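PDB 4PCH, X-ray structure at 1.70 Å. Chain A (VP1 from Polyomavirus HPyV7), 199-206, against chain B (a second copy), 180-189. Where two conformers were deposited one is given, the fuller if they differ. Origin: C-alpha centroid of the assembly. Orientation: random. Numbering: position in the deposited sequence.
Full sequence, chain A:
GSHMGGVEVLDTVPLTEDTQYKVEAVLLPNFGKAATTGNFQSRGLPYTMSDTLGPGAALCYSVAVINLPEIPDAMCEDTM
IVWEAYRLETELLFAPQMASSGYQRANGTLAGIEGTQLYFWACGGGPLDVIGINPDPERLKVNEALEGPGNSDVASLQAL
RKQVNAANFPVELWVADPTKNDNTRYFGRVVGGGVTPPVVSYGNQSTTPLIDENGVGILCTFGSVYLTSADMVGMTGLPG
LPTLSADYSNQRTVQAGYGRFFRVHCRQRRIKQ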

# COMPACT_ATOMS: atom_id res chain seq x y z
N VAL A 199 -4.71 10.35 -0.86
CA VAL A 199 -3.37 10.43 -0.30
C VAL A 199 -2.49 11.17 -1.29
O VAL A 199 -2.40 10.76 -2.46
N VAL A 200 -1.86 12.24 -0.84
CA VAL A 200 -1.08 13.14 -1.70
C VAL A 200 0.28 13.21 -1.03
O VAL A 200 0.35 13.48 0.16
N SER A 201 1.36 12.96 -1.76
CA SER A 201 2.67 13.22 -1.17
C SER A 201 3.44 14.19 -2.05
O SER A 201 3.15 14.34 -3.24
N TYR A 202 4.40 14.89 -1.43
CA TYR A 202 5.19 15.88 -2.14
C TYR A 202 6.53 16.07 -1.42
O TYR A 202 6.68 15.73 -0.25
N GLY A 203 7.52 16.57 -2.15
CA GLY A 203 8.80 16.85 -1.54
C GLY A 203 9.64 17.51 -2.58
O GLY A 203 9.19 17.73 -3.69
N ASN A 204 10.88 17.81 -2.24
CA ASN A 204 11.77 18.42 -3.25
C ASN A 204 13.02 17.61 -3.54
O ASN A 204 14.04 18.16 -4.00
N GLN A 205 12.94 16.29 -3.33
CA GLN A 205 14.10 15.44 -3.59
C GLN A 205 13.88 14.43 -4.71
O GLN A 205 14.84 13.87 -5.19
N SER A 206 12.64 14.19 -5.10
CA SER A 206 12.34 13.21 -6.13
C SER A 206 12.58 13.81 -7.52
O SER A 206 12.57 15.04 -7.72
N LYS B 180 11.15 27.87 -4.20
CA LYS B 180 12.22 28.38 -3.34
C LYS B 180 12.83 27.16 -2.63
O LYS B 180 13.00 26.10 -3.26
N ASN B 181 13.16 27.31 -1.35
CA ASN B 181 13.77 26.22 -0.58
C ASN B 181 14.98 25.58 -1.25
O ASN B 181 15.16 24.36 -1.15
N ASP B 182 15.82 26.39 -1.91
CA ASP B 182 16.96 25.74 -2.56
C ASP B 182 18.04 25.27 -1.56
O ASP B 182 18.86 24.45 -1.93
N ASN B 183 17.97 25.68 -0.30
CA ASN B 183 18.89 25.14 0.72
C ASN B 183 18.15 24.46 1.86
O ASN B 183 18.60 24.49 3.00
N THR B 184 17.04 23.81 1.52
CA THR B 184 16.24 23.02 2.43
C THR B 184 15.79 21.75 1.69
O THR B 184 15.57 21.79 0.46
N ARG B 185 15.72 20.63 2.41
CA ARG B 185 15.04 19.43 1.90
C ARG B 185 13.80 19.23 2.70
O ARG B 185 13.80 19.43 3.93
N TYR B 186 12.69 18.85 2.02
CA TYR B 186 11.44 18.62 2.74
C TYR B 186 10.63 17.51 2.09
O TYR B 186 10.84 17.16 0.92
N PHE B 187 9.70 16.98 2.87
CA PHE B 187 8.79 15.93 2.41
C PHE B 187 7.50 16.02 3.22
O PHE B 187 7.53 16.19 4.46
N GLY B 188 6.37 15.87 2.53
CA GLY B 188 5.09 15.88 3.20
C GLY B 188 4.13 14.88 2.61
O GLY B 188 4.24 14.53 1.44
N ARG B 189 3.23 14.39 3.45
CA ARG B 189 2.16 13.47 3.03
C ARG B 189 0.85 13.91 3.66
O ARG B 189 0.78 14.07 4.87

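The two copies of VP1 meet here by antiparallel strand pairing, extended beyond the strand end by an asparagine side chain that substitutes for backbone and cushioned by two tyrosine rings, each covering a neighbour across the seam. Tyr A202 and Gly B188 form the hydrogen-bonded pair, with Tyr A202 N to Gly B188 O at 2.9 Å and Gly B188 N to Tyr A202 O at 2.8 Å.

Tyr A202 is a p rotamer (chi1 59°, chi2 86°), which brings its ring back over the partner strand; Gly B188 CA lies over the ring face, 3.9 Å from its centroid. A CB on Gly B188 would fall 2.4 Å from Tyr A202 CZ, so the absence of a side chain makes room for the ring. Tyr B186, also p (63°), meets it at the ring edges, CD1 of Tyr A202 lying 4.0 Å from CE1 of Tyr B186. On the other face of the sheet, Ser A201 (p) places CB 4.0 Å from CZ of Phe B187 (t), whose ring runs from beside Gly A203 toward Ser A201, with CD1 of Phe B187 3.2 Å from Tyr A202 O.

Where strand A ends, Asn A204 points toward chain B. Its backbone N donates to Tyr B186 O (3.2 Å), and its p rotamer (69°) turns the amide so that OD1 accepts from Tyr B186 N (2.9 Å) while ND2 donates to Thr B184 O (2.9 Å). The backbone at this point sets Asn A204 CB over the face of the Tyr B186 ring, 4.1 Å from the centroid.

Water completes the polar network. One molecule links Asn A204 ND2 to Lys B180 O, another Gly A203 O to Tyr B186 OH. Gln A205 (m, chi2 t) uses two: one donates to both its OE1 and Tyr B186 O, while the other accepts from its NE2 and, weakly, from Arg B185 NE. Its NE2 also lies 3.8 Å from Arg B185 CG.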

# COMPACT_ATOMS: atom_id res chain seq x y z
CB VAL A 199 -2.78 9.03 -0.10
CG1 VAL A 199 -1.38 9.14 0.53
CG2 VAL A 199 -3.72 8.19 0.75
CB VAL A 200 -1.70 14.56 -1.78
CG1 VAL A 200 -0.71 15.61 -2.30
CG2 VAL A 200 -2.93 14.55 -2.67
CB SER A 201 3.46 11.94 -0.95
OG SER A 201 3.80 11.33 -2.17
CB TYR A 202 4.44 17.21 -2.20
CG TYR A 202 4.09 17.79 -0.84
CD1 TYR A 202 4.99 18.58 -0.14
CD2 TYR A 202 2.87 17.52 -0.26
CE1 TYR A 202 4.66 19.10 1.11
CE2 TYR A 202 2.54 18.01 0.99
CZ TYR A 202 3.43 18.82 1.67
OH TYR A 202 3.13 19.33 2.91
CB ASN A 204 12.10 19.89 -2.88
CG ASN A 204 12.97 20.02 -1.67
OD1 ASN A 204 13.11 19.09 -0.88
ND2 ASN A 204 13.59 21.17 -1.51
CB GLN A 205 14.52 14.71 -2.32
CG GLN A 205 15.09 15.63 -1.25
CD GLN A 205 15.45 14.88 0.01
OE1 GLN A 205 14.58 14.45 0.74
NE2 GLN A 205 16.72 14.72 0.26
CB SER A 206 10.90 12.73 -6.02
OG SER A 206 10.04 13.75 -6.48
CB LYS B 180 11.71 29.48 -2.41
CG LYS B 180 11.18 30.68 -3.20
CD LYS B 180 10.79 31.83 -2.29
CE LYS B 180 9.77 32.73 -2.96
NZ LYS B 180 10.23 33.26 -4.28
CB ASN B 181 12.72 25.16 -0.25
CG ASN B 181 11.76 25.65 0.78
OD1 ASN B 181 12.19 26.12 1.85
ND2 ASN B 181 10.47 25.63 0.47
CB ASP B 182 17.58 26.59 -3.67
CG ASP B 182 16.79 26.57 -4.95
OD1 ASP B 182 16.46 25.49 -5.48
OD2 ASP B 182 16.55 27.68 -5.47
CB ASN B 183 19.80 26.28 1.22
CG ASN B 183 21.02 25.79 2.00
OD1 ASN B 183 21.62 24.75 1.69
ND2 ASN B 183 21.43 26.58 2.99
CB THR B 184 15.00 23.85 2.89
OG1 THR B 184 15.44 24.90 3.75
CG2 THR B 184 13.96 22.99 3.61
CB ARG B 185 15.92 18.19 2.02
CG ARG B 185 17.30 18.33 1.44
CD ARG B 185 17.37 18.80 0.00
NE ARG B 185 18.78 18.76 -0.38
CZ ARG B 185 19.54 19.75 -0.81
NH1 ARG B 185 19.04 20.96 -1.09
NH2 ARG B 185 20.83 19.51 -1.04
CB TYR B 186 10.58 19.90 2.82
CG TYR B 186 10.11 20.44 1.49
CD1 TYR B 186 9.01 19.90 0.84
CD2 TYR B 186 10.75 21.51 0.89
CE1 TYR B 186 8.59 20.40 -0.38
CE2 TYR B 186 10.33 22.02 -0.32
CZ TYR B 186 9.25 21.47 -0.96
OH TYR B 186 8.84 21.98 -2.17
CB PHE B 187 9.39 14.55 2.64
CG PHE B 187 8.48 13.43 2.18
CD1 PHE B 187 8.28 13.19 0.84
CD2 PHE B 187 7.78 12.68 3.09
CE1 PHE B 187 7.42 12.19 0.40
CE2 PHE B 187 6.91 11.68 2.67
CZ PHE B 187 6.74 11.44 1.33
CB ARG B 189 2.49 12.04 3.47
CG ARG B 189 1.37 11.03 3.28
CD ARG B 189 1.88 9.60 3.38
NE ARG B 189 1.97 9.08 4.75
CZ ARG B 189 1.02 8.33 5.32
NH1 ARG B 189 -0.07 8.03 4.64
NH2 ARG B 189 1.17 7.89 6.55
O HOH W 1 7.28 20.35 -3.54
O HOH W 2 13.17 23.25 -3.60
O HOH W 3 11.78 14.85 0.13
O HOH W 4 18.64 15.91 -1.53